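PDB 5UR2: bifunctional protein PutA from Bdellovibrio bacteriovorus, which probably oxidises L-proline to L-glutamate in two steps, coupling a flavin-dependent proline dehydrogenase to an NAD(+)-dependent L-glutamate gamma-semialdehyde dehydrogenase. Local coordinates for residues B[595-600]-B[647-652]; B[623-628]-B[967-972]; B[705-710]-B[732-737]; B[826-831]-B[855-860]. One frame throughout, in Å; residues are numbered along the deposited sequence.

Contact 1. Residues B[595-600]-B[647-652]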
loop_
_atom_site.group_PDB
_atom_site.type_symbol
_atom_site.label_atom_id
_atom_site.label_comp_id
_atom_site.label_asym_id
_atom_site.label_seq_id
_atom_site.Cartn_x
_atom_site.Cartn_y
_atom_site.Cartn_z
ATOM N N GLY B 595 0.925 26.786 -0.997
ATOM C CA GLY B 595 0.522 25.691 -1.870
ATOM C C GLY B 595 0.845 24.332 -1.273
ATOM O O GLY B 595 0.033 23.403 -1.327
ATOM N N GLU B 596 2.037 24.201 -0.695
ATOM C CA GLU B 596 2.407 22.945 -0.053
ATOM C C GLU B 596 1.481 22.637 1.122
ATOM O O GLU B 596 1.082 21.480 1.307
ATOM C CB GLU B 596 3.876 22.993 0.386
ATOM C CG GLU B 596 4.443 21.650 0.900
ATOM C CD GLU B 596 5.926 21.719 1.302
ATOM O OE1 GLU B 596 6.283 21.159 2.345
ATOM O OE2 GLU B 596 6.742 22.307 0.577
ATOM N N ALA B 597 1.101 23.663 1.908
ATOM C CA ALA B 597 0.205 23.429 3.041
ATOM C C ALA B 597 -1.146 22.927 2.571
ATOM O O ALA B 597 -1.703 21.982 3.141
ATOM C CB ALA B 597 0.022 24.703 3.881
ATOM N N ILE B 598 -1.686 23.549 1.528
ATOM C CA ILE B 598 -2.936 23.076 0.944
ATOM C C ILE B 598 -2.772 21.650 0.433
ATOM O O ILE B 598 -3.644 20.795 0.634
ATOM C CB ILE B 598 -3.371 24.042 -0.168
ATOM C CG1 ILE B 598 -3.754 25.376 0.462
ATOM C CG2 ILE B 598 -4.533 23.457 -1.042
ATOM C CD1 ILE B 598 -3.829 26.536 -0.543
ATOM N N ASP B 599 -1.634 21.370 -0.202
ATOM C CA ASP B 599 -1.383 20.042 -0.749
ATOM C C ASP B 599 -1.382 18.977 0.341
ATOM O O ASP B 599 -1.934 17.892 0.142
ATOM C CB ASP B 599 -0.052 20.016 -1.516
ATOM C CG ASP B 599 -0.127 20.707 -2.877
ATOM O OD1 ASP B 599 -1.259 20.979 -3.368
ATOM O OD2 ASP B 599 0.962 20.948 -3.476
ATOM N N PHE B 600 -0.728 19.252 1.480
ATOM C CA PHE B 600 -0.726 18.298 2.595
ATOM C C PHE B 600 -2.149 17.983 3.046
ATOM O O PHE B 600 -2.520 16.812 3.222
ATOM C CB PHE B 600 0.097 18.851 3.771
ATOM C CG PHE B 600 1.597 18.671 3.632
ATOM C CD1 PHE B 600 2.139 17.461 3.193
ATOM C CD2 PHE B 600 2.461 19.705 3.970
ATOM C CE1 PHE B 600 3.519 17.287 3.073
ATOM C CE2 PHE B 600 3.864 19.551 3.854
ATOM C CZ PHE B 600 4.382 18.334 3.400
ATOM N N ILE B 647 4.952 22.738 6.664
ATOM C CA ILE B 647 5.402 21.573 7.423
ATOM C C ILE B 647 4.541 21.388 8.674
ATOM O O ILE B 647 4.037 20.294 8.947
ATOM C CB ILE B 647 6.899 21.693 7.754
ATOM C CG1 ILE B 647 7.715 21.534 6.457
ATOM C CG2 ILE B 647 7.287 20.655 8.812
ATOM C CD1 ILE B 647 9.253 21.570 6.619
ATOM N N LEU B 648 4.326 22.471 9.416
ATOM C CA LEU B 648 3.417 22.453 10.551
ATOM C C LEU B 648 2.037 21.923 10.153
ATOM O O LEU B 648 1.488 21.037 10.818
ATOM C CB LEU B 648 3.316 23.866 11.143
ATOM C CG LEU B 648 2.287 24.062 12.255
ATOM C CD1 LEU B 648 2.632 23.221 13.482
ATOM C CD2 LEU B 648 2.125 25.535 12.606
ATOM N N ALA B 649 1.466 22.435 9.056
ATOM C CA ALA B 649 0.132 21.969 8.648
ATOM C C ALA B 649 0.131 20.490 8.257
ATOM O O ALA B 649 -0.815 19.754 8.575
ATOM C CB ALA B 649 -0.405 22.809 7.494
ATOM N N GLY B 650 1.169 20.038 7.551
ATOM C CA GLY B 650 1.248 18.626 7.188
ATOM C C GLY B 650 1.288 17.705 8.402
ATOM O O GLY B 650 0.627 16.665 8.433
ATOM N N MET B 651 2.098 18.055 9.405
ATOM C CA MET B 651 2.144 17.250 10.627
ATOM C C MET B 651 0.786 17.246 11.321
ATOM O O MET B 651 0.269 16.186 11.695
ATOM C CB MET B 651 3.225 17.785 11.577
ATOM C CG MET B 651 4.673 17.653 11.094
ATOM S SD MET B 651 5.780 18.661 12.142
ATOM C CE MET B 651 7.346 17.835 11.921
ATOM N N VAL B 652 0.168 18.425 11.459
ATOM C CA VAL B 652 -1.080 18.542 12.216
ATOM C C VAL B 652 -2.224 17.823 11.504
ATOM O O VAL B 652 -3.018 17.114 12.141
ATOM C CB VAL B 652 -1.424 20.025 12.473
ATOM C CG1 VAL B 652 -2.832 20.168 13.080
ATOM C CG2 VAL B 652 -0.431 20.638 13.424
#
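The helical turns carrying Ala-597 and Ala-649 run almost parallel, their axes 6° apart and 8.3 Å from each other at closest approach, a spacing that small residues make possible. The nearest CA atoms are 5.0 Å apart, between Phe-600 and Gly-650. Ala-597 and Ala-649 meet methyl to methyl, with their CB atoms 4.1 Å from each other, and Met-568 of helix 554-570 packs against both. Phe-600 supplies most of the remaining contact from its helix. Its CG lies anti to the carbonyl carbon, beside the backbone N (chi1 -81°), and the inner part of the side chain leans on the backbone of the other helix: CB, CG and CD2 are each 3.6 Å from Gly-650 CA. Gly-650, lacking a side chain, lets the aromatic group settle directly against the main chain. Farther out on the ring, CE2 reaches within 4.4 Å of Ile-647 CA, an oblique approach. At the margin, Glu-596 extends past the ring until its OE1 is 4.4 Å from Ile-647 CG1, a loose contact between a carboxylate and an aliphatic branch. The association is thus one of shape, without hydrogen bonds between the segments. Helix 646-657 connects the parallel neighbours 623-638 and 661-665, forming a beta-alpha-beta crossover of the kind found in the Rossmann-like NAD-binding domain of aldehyde dehydrogenases; the side chain of its Ile-647 lies about 5 Å from that of Glu-746 and about 7 Å from that of Cys-780, both predicted active-site residues.

Contact 2. Residues B[623-628]-B[967-972]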
loop_
_atom_site.group_PDB
_atom_site.type_symbol
_atom_site.label_atom_id
_atom_site.label_comp_id
_atom_site.label_asym_id
_atom_site.label_seq_id
_atom_site.Cartn_x
_atom_site.Cartn_y
_atom_site.Cartn_z
ATOM N N GLU B 623 -14.651 -17.540 7.393
ATOM C CA GLU B 623 -13.931 -16.656 8.304
ATOM C C GLU B 623 -13.659 -15.349 7.580
ATOM O O GLU B 623 -12.937 -15.337 6.579
ATOM C CB GLU B 623 -12.620 -17.301 8.793
ATOM C CG GLU B 623 -11.869 -16.475 9.841
ATOM C CD GLU B 623 -10.583 -17.162 10.305
ATOM O OE1 GLU B 623 -10.630 -17.984 11.250
ATOM O OE2 GLU B 623 -9.520 -16.893 9.706
ATOM N N LEU B 624 -14.253 -14.265 8.071
ATOM C CA LEU B 624 -13.973 -12.924 7.581
ATOM C C LEU B 624 -12.765 -12.369 8.318
ATOM O O LEU B 624 -12.706 -12.417 9.551
ATOM C CB LEU B 624 -15.174 -11.997 7.782
ATOM C CG LEU B 624 -16.388 -12.319 6.921
ATOM C CD1 LEU B 624 -17.526 -11.332 7.211
ATOM C CD2 LEU B 624 -16.005 -12.336 5.434
ATOM N N SER B 625 -11.803 -11.844 7.567
ATOM C CA SER B 625 -10.602 -11.288 8.169
ATOM C C SER B 625 -10.248 -10.006 7.440
ATOM O O SER B 625 -10.184 -9.992 6.207
ATOM C CB SER B 625 -9.450 -12.301 8.112
ATOM O OG SER B 625 -8.498 -12.000 9.113
ATOM N N HIS B 626 -10.057 -8.930 8.193
ATOM C CA HIS B 626 -9.767 -7.628 7.601
ATOM C C HIS B 626 -8.596 -6.952 8.306
ATOM O O HIS B 626 -8.456 -7.034 9.531
ATOM C CB HIS B 626 -10.971 -6.726 7.642
ATOM C CG HIS B 626 -12.097 -7.203 6.787
ATOM N ND1 HIS B 626 -13.058 -8.076 7.245
ATOM C CD2 HIS B 626 -12.409 -6.942 5.496
ATOM C CE1 HIS B 626 -13.923 -8.325 6.277
ATOM N NE2 HIS B 626 -13.552 -7.649 5.204
ATOM N N TYR B 627 -7.749 -6.307 7.502
ATOM C CA TYR B 627 -6.629 -5.495 7.950
ATOM C C TYR B 627 -7.073 -4.038 7.929
ATOM O O TYR B 627 -7.606 -3.560 6.916
ATOM C CB TYR B 627 -5.422 -5.740 7.037
ATOM C CG TYR B 627 -4.071 -5.208 7.479
ATOM C CD1 TYR B 627 -3.275 -5.928 8.373
ATOM C CD2 TYR B 627 -3.551 -4.037 6.941
ATOM C CE1 TYR B 627 -2.029 -5.472 8.747
ATOM C CE2 TYR B 627 -2.299 -3.571 7.310
ATOM C CZ TYR B 627 -1.543 -4.297 8.207
ATOM O OH TYR B 627 -0.296 -3.848 8.577
ATOM N N ILE B 628 -6.927 -3.355 9.067
ATOM C CA ILE B 628 -7.449 -1.998 9.254
ATOM C C ILE B 628 -6.381 -1.157 9.945
ATOM O O ILE B 628 -5.355 -1.669 10.399
ATOM C CB ILE B 628 -8.757 -1.985 10.089
ATOM C CG1 ILE B 628 -8.469 -2.519 11.511
ATOM C CG2 ILE B 628 -9.862 -2.795 9.425
ATOM C CD1 ILE B 628 -9.652 -2.431 12.491
ATOM N N PRO B 967 -1.571 -0.612 12.731
ATOM C CA PRO B 967 -2.280 -1.642 11.968
ATOM C C PRO B 967 -3.001 -2.582 12.915
ATOM O O PRO B 967 -2.541 -2.839 14.031
ATOM C CB PRO B 967 -1.149 -2.375 11.240
ATOM C CG PRO B 967 0.014 -2.288 12.256
ATOM C CD PRO B 967 -0.130 -0.925 12.903
ATOM N N ALA B 968 -4.138 -3.101 12.461
ATOM C CA ALA B 968 -4.887 -4.063 13.251
ATOM C C ALA B 968 -5.590 -5.052 12.327
ATOM O O ALA B 968 -5.766 -4.805 11.134
ATOM C CB ALA B 968 -5.905 -3.365 14.166
ATOM N N CYS B 969 -6.010 -6.174 12.911
ATOM C CA CYS B 969 -6.702 -7.243 12.203
ATOM C C CYS B 969 -7.948 -7.635 12.994
ATOM O O CYS B 969 -7.887 -7.777 14.223
ATOM C CB CYS B 969 -5.795 -8.469 12.005
ATOM S SG CYS B 969 -6.553 -9.752 10.969
ATOM N N VAL B 970 -9.078 -7.756 12.297
ATOM C CA VAL B 970 -10.346 -8.211 12.872
ATOM C C VAL B 970 -10.731 -9.508 12.169
ATOM O O VAL B 970 -10.876 -9.541 10.939
ATOM C CB VAL B 970 -11.466 -7.161 12.721
ATOM C CG1 VAL B 970 -12.776 -7.722 13.245
ATOM C CG2 VAL B 970 -11.117 -5.851 13.453
ATOM N N THR B 971 -10.901 -10.571 12.937
ATOM C CA THR B 971 -11.156 -11.886 12.379
ATOM C C THR B 971 -12.441 -12.405 12.994
ATOM O O THR B 971 -12.581 -12.416 14.219
ATOM C CB THR B 971 -9.965 -12.825 12.643
ATOM O OG1 THR B 971 -8.788 -12.254 12.061
ATOM C CG2 THR B 971 -10.187 -14.206 12.054
ATOM N N GLU B 972 -13.400 -12.776 12.146
ATOM C CA GLU B 972 -14.705 -13.241 12.606
ATOM C C GLU B 972 -15.058 -14.591 11.979
ATOM O O GLU B 972 -15.153 -14.718 10.751
ATOM C CB GLU B 972 -15.782 -12.197 12.312
ATOM C CG GLU B 972 -17.194 -12.661 12.650
ATOM C CD GLU B 972 -18.240 -11.545 12.524
ATOM O OE1 GLU B 972 -17.922 -10.452 11.993
ATOM O OE2 GLU B 972 -19.385 -11.780 12.944
HETATM O O HOH W 1 -13.361 -8.993 9.722
#
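Tyr-627 and Pro-967 lie side by side and point the same way, with the phenol OH 3.2 Å from Pro-967 CB; that hydroxyl is hydrogen-bonded to Asp-959 of the second subunit. On the same face of the sheet, Ser-625 OG and Thr-971 OG1 stand 3.0 Å apart across a non-hydrogen-bonded pair, and Cys-969 SG approaches the serine oxygen to 3.5 Å. Ser-625 OG is also held by the carbonyl of Arg-940 of the second subunit. These antiparallel strands belong to the oligomerization arm of the aldehyde dehydrogenase fold, and residues 969-972 continue the sheet into the second subunit by parallel pairing. Six backbone hydrogen bonds join the two segments, among them Glu-972 N to Leu-624 O at 2.7 Å, nearly straight at 169°. The opposite face carries Ile-628, whose CG1 sits between the backbone N and the carbonyl carbon (chi1 63°), 3.8 Å from Ala-968 CB. The Ile-628 and Val-970 side chains cross obliquely, CD1 of the first 3.8 Å from CG2 of the second. The His-626 ring instead leads away from the partner strand, and a water in its plane bridges the gap, 2.7 Å from ND1 and donating to Val-970 O at 2.8 Å.

Contact 3. Residues B[705-710]-B[732-737]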
loop_
_atom_site.group_PDB
_atom_site.type_symbol
_atom_site.label_atom_id
_atom_site.label_comp_id
_atom_site.label_asym_id
_atom_site.label_seq_id
_atom_site.Cartn_x
_atom_site.Cartn_y
_atom_site.Cartn_z
ATOM N N ILE B 705 5.860 18.319 26.469
ATOM C CA ILE B 705 4.915 17.473 25.745
ATOM C C ILE B 705 5.632 16.274 25.126
ATOM O O ILE B 705 5.027 15.215 24.955
ATOM C CB ILE B 705 4.118 18.267 24.689
ATOM C CG1 ILE B 705 5.023 18.824 23.588
ATOM C CG2 ILE B 705 3.282 19.373 25.345
ATOM C CD1 ILE B 705 4.229 19.573 22.509
ATOM N N VAL B 706 6.926 16.397 24.820
ATOM C CA VAL B 706 7.695 15.228 24.397
ATOM C C VAL B 706 7.725 14.190 25.511
ATOM O O VAL B 706 7.565 12.989 25.263
ATOM C CB VAL B 706 9.119 15.634 23.964
ATOM C CG1 VAL B 706 10.070 14.430 24.000
ATOM C CG2 VAL B 706 9.101 16.226 22.559
ATOM N N ASN B 707 7.910 14.640 26.757
ATOM C CA ASN B 707 8.101 13.737 27.882
ATOM C C ASN B 707 6.806 13.213 28.479
ATOM O O ASN B 707 6.859 12.243 29.233
ATOM C CB ASN B 707 8.896 14.426 29.007
ATOM C CG ASN B 707 10.362 14.625 28.646
ATOM O OD1 ASN B 707 10.938 13.834 27.901
ATOM N ND2 ASN B 707 10.992 15.631 29.242
ATOM N N HIS B 708 5.656 13.803 28.159
ATOM C CA HIS B 708 4.429 13.487 28.879
ATOM C C HIS B 708 3.977 12.042 28.651
ATOM O O HIS B 708 4.171 11.464 27.580
ATOM C CB HIS B 708 3.315 14.438 28.445
ATOM C CG HIS B 708 2.173 14.498 29.406
ATOM N ND1 HIS B 708 1.172 13.552 29.426
ATOM C CD2 HIS B 708 1.876 15.385 30.387
ATOM C CE1 HIS B 708 0.310 13.849 30.385
ATOM N NE2 HIS B 708 0.713 14.958 30.981
ATOM N N LYS B 709 3.318 11.473 29.667
ATOM C CA LYS B 709 2.895 10.077 29.598
ATOM C C LYS B 709 1.768 9.850 28.591
ATOM O O LYS B 709 1.610 8.725 28.114
ATOM C CB LYS B 709 2.454 9.587 30.985
ATOM C CG LYS B 709 1.196 10.283 31.489
ATOM C CD LYS B 709 0.793 9.854 32.895
ATOM C CE LYS B 709 -0.478 10.589 33.308
ATOM N NZ LYS B 709 -0.774 10.453 34.758
ATOM N N TYR B 710 0.989 10.878 28.247
ATOM C CA TYR B 710 -0.079 10.677 27.280
ATOM C C TYR B 710 0.408 10.754 25.841
ATOM O O TYR B 710 -0.290 10.280 24.944
ATOM C CB TYR B 710 -1.182 11.724 27.440
ATOM C CG TYR B 710 -2.028 11.648 28.685
ATOM C CD1 TYR B 710 -2.091 10.498 29.461
ATOM C CD2 TYR B 710 -2.783 12.749 29.076
ATOM C CE1 TYR B 710 -2.884 10.461 30.613
ATOM C CE2 TYR B 710 -3.566 12.721 30.206
ATOM C CZ TYR B 710 -3.619 11.589 30.972
ATOM O OH TYR B 710 -4.424 11.609 32.085
ATOM N N VAL B 732 12.070 6.706 26.884
ATOM C CA VAL B 732 11.788 6.503 28.304
ATOM C C VAL B 732 10.305 6.202 28.492
ATOM O O VAL B 732 9.445 6.908 27.955
ATOM C CB VAL B 732 12.194 7.743 29.114
ATOM C CG1 VAL B 732 11.898 7.547 30.605
ATOM C CG2 VAL B 732 13.655 8.098 28.870
ATOM N N VAL B 733 9.999 5.157 29.257
ATOM C CA VAL B 733 8.623 4.851 29.644
ATOM C C VAL B 733 8.356 5.567 30.962
ATOM O O VAL B 733 8.874 5.173 32.009
ATOM C CB VAL B 733 8.386 3.342 29.779
ATOM C CG1 VAL B 733 6.940 3.070 30.146
ATOM C CG2 VAL B 733 8.722 2.642 28.499
ATOM N N GLN B 734 7.572 6.641 30.903
ATOM C CA GLN B 734 7.274 7.453 32.074
ATOM C C GLN B 734 6.319 6.724 33.016
ATOM O O GLN B 734 5.639 5.773 32.616
ATOM C CB GLN B 734 6.655 8.784 31.652
ATOM C CG GLN B 734 7.513 9.611 30.699
ATOM C CD GLN B 734 8.766 10.193 31.341
ATOM O OE1 GLN B 734 8.831 10.393 32.558
ATOM N NE2 GLN B 734 9.760 10.491 30.513
ATOM N N PRO B 735 6.264 7.141 34.280
ATOM C CA PRO B 735 5.228 6.616 35.180
ATOM C C PRO B 735 3.838 6.792 34.582
ATOM O O PRO B 735 3.463 7.875 34.135
ATOM C CB PRO B 735 5.411 7.449 36.457
ATOM C CG PRO B 735 6.875 7.836 36.442
ATOM C CD PRO B 735 7.219 8.026 34.977
ATOM N N GLY B 736 3.065 5.714 34.573
ATOM C CA GLY B 736 1.731 5.780 34.015
ATOM C C GLY B 736 1.663 5.716 32.507
ATOM O O GLY B 736 0.562 5.741 31.956
ATOM N N GLN B 737 2.791 5.637 31.817
ATOM C CA GLN B 737 2.777 5.516 30.365
ATOM C C GLN B 737 2.553 4.050 29.995
ATOM O O GLN B 737 3.300 3.165 30.435
ATOM C CB GLN B 737 4.090 6.055 29.806
ATOM C CG GLN B 737 4.214 6.111 28.296
ATOM C CD GLN B 737 5.631 6.476 27.892
ATOM O OE1 GLN B 737 6.277 7.313 28.541
ATOM N NE2 GLN B 737 6.136 5.834 26.839
#
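Asn-707, the last residue of helix 698-707, turns its carbonyl oxygen toward Gln-734, whose CG lies only 3.1 Å from that O. The Gln-734 chain bends at chi2 (-70°), which folds CD back so that the amide runs past the same oxygen; NE2 is 3.6 Å from Asn-707 O. The side-chain ND2 of Asn-707 is hydrogen-bonded to Glu-703 OE2 in its own helix. Next comes His-708, where the chain leaves helical geometry. Its beta carbon points away from the loop, and the ring accepts, in its plane, a bond of 2.9 Å from Tyr-710 N to ND1. Here two successive helix-to-strand connections of the Rossmann-like NAD-binding domain meet: one leads from helix 698-707 into strand 711-717, the other from helix 720-730 toward the parallel neighbour 742-746. Lys-741, beside that second strand, adds a tie by donating to the carbonyls of Val-706 and His-708. Lys-709 contributes the largest share of the buried surface of any residue here. Its CG lies between the backbone N and the carbonyl carbon (chi1 66°), and the extended chain beyond passes the type II turn Gln-734 to Gln-737, with CD 3.5 Å from Pro-735 O. Gly-736 occupies the third position of that turn. Gln-737 closes the turn twice: its N donates to Gln-734 O at 3.0 Å, and its OE1 accepts Gln-734 N at 2.8 Å from above the amide plane. Its CG also rests 3.7 Å from Lys-709 O. Tyr-710 lays one ring face over His-708 CE1, which sits 3.5 Å above the plane toward the rim.

Contact 4. Residues B[826-831]-B[855-860]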
loop_
_atom_site.group_PDB
_atom_site.type_symbol
_atom_site.label_atom_id
_atom_site.label_comp_id
_atom_site.label_asym_id
_atom_site.label_seq_id
_atom_site.Cartn_x
_atom_site.Cartn_y
_atom_site.Cartn_z
ATOM N N GLU B 826 20.701 35.151 16.108
ATOM C CA GLU B 826 21.524 33.976 16.387
ATOM C C GLU B 826 22.000 33.305 15.099
ATOM O O GLU B 826 23.182 32.982 14.953
ATOM C CB GLU B 826 20.749 32.976 17.244
ATOM C CG GLU B 826 21.555 31.718 17.527
ATOM C CD GLU B 826 20.775 30.636 18.258
ATOM O OE1 GLU B 826 19.641 30.906 18.699
ATOM O OE2 GLU B 826 21.298 29.505 18.369
ATOM N N ALA B 827 21.085 33.050 14.166
ATOM C CA ALA B 827 21.495 32.428 12.912
ATOM C C ALA B 827 22.447 33.334 12.143
ATOM O O ALA B 827 23.471 32.878 11.624
ATOM C CB ALA B 827 20.264 32.097 12.062
ATOM N N TYR B 828 22.132 34.627 12.088
ATOM C CA TYR B 828 23.005 35.588 11.426
ATOM C C TYR B 828 24.424 35.520 11.983
ATOM O O TYR B 828 25.388 35.343 11.233
ATOM C CB TYR B 828 22.423 36.992 11.587
ATOM C CG TYR B 828 23.248 38.103 10.949
ATOM C CD1 TYR B 828 23.109 38.407 9.594
ATOM C CD2 TYR B 828 24.160 38.841 11.698
ATOM C CE1 TYR B 828 23.844 39.416 9.012
ATOM C CE2 TYR B 828 24.909 39.858 11.119
ATOM C CZ TYR B 828 24.743 40.131 9.771
ATOM O OH TYR B 828 25.469 41.123 9.169
ATOM N N ASP B 829 24.569 35.656 13.306
ATOM C CA ASP B 829 25.906 35.649 13.902
ATOM C C ASP B 829 26.605 34.313 13.695
ATOM O O ASP B 829 27.816 34.268 13.453
ATOM C CB ASP B 829 25.835 36.003 15.390
ATOM C CG ASP B 829 25.459 37.466 15.626
ATOM O OD1 ASP B 829 25.695 38.308 14.746
ATOM O OD2 ASP B 829 24.910 37.781 16.685
ATOM N N ARG B 830 25.865 33.210 13.819
ATOM C CA ARG B 830 26.461 31.899 13.600
ATOM C C ARG B 830 26.984 31.770 12.171
ATOM O O ARG B 830 28.107 31.302 11.943
ATOM C CB ARG B 830 25.429 30.812 13.911
ATOM C CG ARG B 830 25.892 29.409 13.613
ATOM C CD ARG B 830 24.795 28.375 13.879
ATOM N NE ARG B 830 23.608 28.544 13.037
ATOM C CZ ARG B 830 23.581 28.287 11.733
ATOM N NH1 ARG B 830 24.676 27.861 11.120
ATOM N NH2 ARG B 830 22.463 28.452 11.039
ATOM N N ILE B 831 26.186 32.210 11.197
ATOM C CA ILE B 831 26.565 32.067 9.798
ATOM C C ILE B 831 27.759 32.952 9.463
ATOM O O ILE B 831 28.703 32.509 8.797
ATOM C CB ILE B 831 25.363 32.376 8.896
ATOM C CG1 ILE B 831 24.277 31.306 9.096
ATOM C CG2 ILE B 831 25.814 32.429 7.438
ATOM C CD1 ILE B 831 22.933 31.699 8.516
ATOM N N PHE B 855 18.811 40.939 8.979
ATOM C CA PHE B 855 19.750 39.817 9.109
ATOM C C PHE B 855 20.192 39.305 7.736
ATOM O O PHE B 855 20.047 38.131 7.379
ATOM C CB PHE B 855 19.124 38.706 9.954
ATOM C CG PHE B 855 18.612 39.182 11.293
ATOM C CD1 PHE B 855 19.410 39.963 12.106
ATOM C CD2 PHE B 855 17.334 38.870 11.721
ATOM C CE1 PHE B 855 18.952 40.426 13.346
ATOM C CE2 PHE B 855 16.867 39.320 12.953
ATOM C CZ PHE B 855 17.678 40.101 13.766
ATOM N N PHE B 856 20.777 40.214 6.966
ATOM C CA PHE B 856 21.143 39.916 5.586
ATOM C C PHE B 856 22.531 39.293 5.589
ATOM O O PHE B 856 23.539 39.998 5.652
ATOM C CB PHE B 856 21.069 41.179 4.729
ATOM C CG PHE B 856 19.680 41.753 4.646
ATOM C CD1 PHE B 856 18.735 41.207 3.784
ATOM C CD2 PHE B 856 19.299 42.800 5.478
ATOM C CE1 PHE B 856 17.454 41.711 3.730
ATOM C CE2 PHE B 856 18.014 43.311 5.427
ATOM C CZ PHE B 856 17.086 42.762 4.545
ATOM N N ALA B 857 22.579 37.973 5.577
ATOM C CA ALA B 857 23.856 37.286 5.397
ATOM C C ALA B 857 24.180 37.188 3.900
ATOM O O ALA B 857 23.277 36.996 3.085
ATOM C CB ALA B 857 23.827 35.889 6.039
ATOM N N PRO B 858 25.442 37.345 3.507
ATOM C CA PRO B 858 25.777 37.413 2.080
ATOM C C PRO B 858 25.854 36.036 1.451
ATOM O O PRO B 858 26.331 35.080 2.077
ATOM C CB PRO B 858 27.155 38.084 2.080
ATOM C CG PRO B 858 27.772 37.618 3.378
ATOM C CD PRO B 858 26.626 37.527 4.367
ATOM N N PRO B 859 25.436 35.897 0.195
ATOM C CA PRO B 859 25.698 34.644 -0.520
ATOM C C PRO B 859 27.196 34.517 -0.759
ATOM O O PRO B 859 27.832 35.439 -1.279
ATOM C CB PRO B 859 24.922 34.812 -1.830
ATOM C CG PRO B 859 24.932 36.308 -2.059
ATOM C CD PRO B 859 24.855 36.931 -0.680
ATOM N N THR B 860 27.758 33.371 -0.366
ATOM C CA THR B 860 29.202 33.173 -0.301
ATOM C C THR B 860 29.572 31.828 -0.911
ATOM O O THR B 860 28.963 30.810 -0.568
ATOM C CB THR B 860 29.681 33.239 1.155
ATOM O OG1 THR B 860 29.195 34.443 1.764
ATOM C CG2 THR B 860 31.202 33.200 1.234
#
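Tyr-828 holds CG anti to its backbone N (chi1 179°), while Phe-855 has CG anti to its carbonyl carbon (chi1 -53°); the first torsion directs the tyrosine ring off helix 825-841 toward the loop, and the second turns the phenylalanine ring aside. What Tyr-828 meets is therefore largely main chain. Its CD1 comes obliquely to within 3.6 Å of Phe-855 C, and CE1, one atom farther along the rim, is 3.4 Å from Phe-856 O, which lies at the ring edge near its plane. Tyr-828 CB and Phe-855 CB are 4.1 Å apart, closing the inner end of the contact. One helical turn on, Ile-831 offers CG2 to Ala-857 CB at 4.2 Å, and Ala-857 CB is also 4.4 Å from Tyr-828 CD1. Ala-857 is thus cupped by two side chains from one helix, with Leu-832 packing on it as well. Phe-856 points the other way, against Ile-809 and Pro-821. Beyond it the loop enters strand 860-863, the antiparallel partner of 843-847. The arrangement is that of a helix covering the connection within a beta hairpin, at the edge of the alpha/beta sheet that belongs to the catalytic domain of the aldehyde dehydrogenase fold.

In the fold
All four contacts lie within the aldehyde dehydrogenase region, none in the proline dehydrogenase barrel. Contact 2 spans the longest stretch of chain, and contacts 3 and 4 are nested inside it; contact 1 interlocks with it, its segments alternating with those of contact 2 in the order 595-600, 623-628, 647-652, 967-972. Their centres are 32 Å apart. Contacts 1 and 3 both pack on the sheet that holds strands 623-638, 661-665 and 711-717, with centres 27 Å apart. Contact 4 belongs to the other large sheet of this region, 55 Å from contact 2, centre to centre. The long strand thus runs from the intersubunit sheet at contact 2 toward the NAD-binding unit, while contact 1 lies near the predicted catalytic residues.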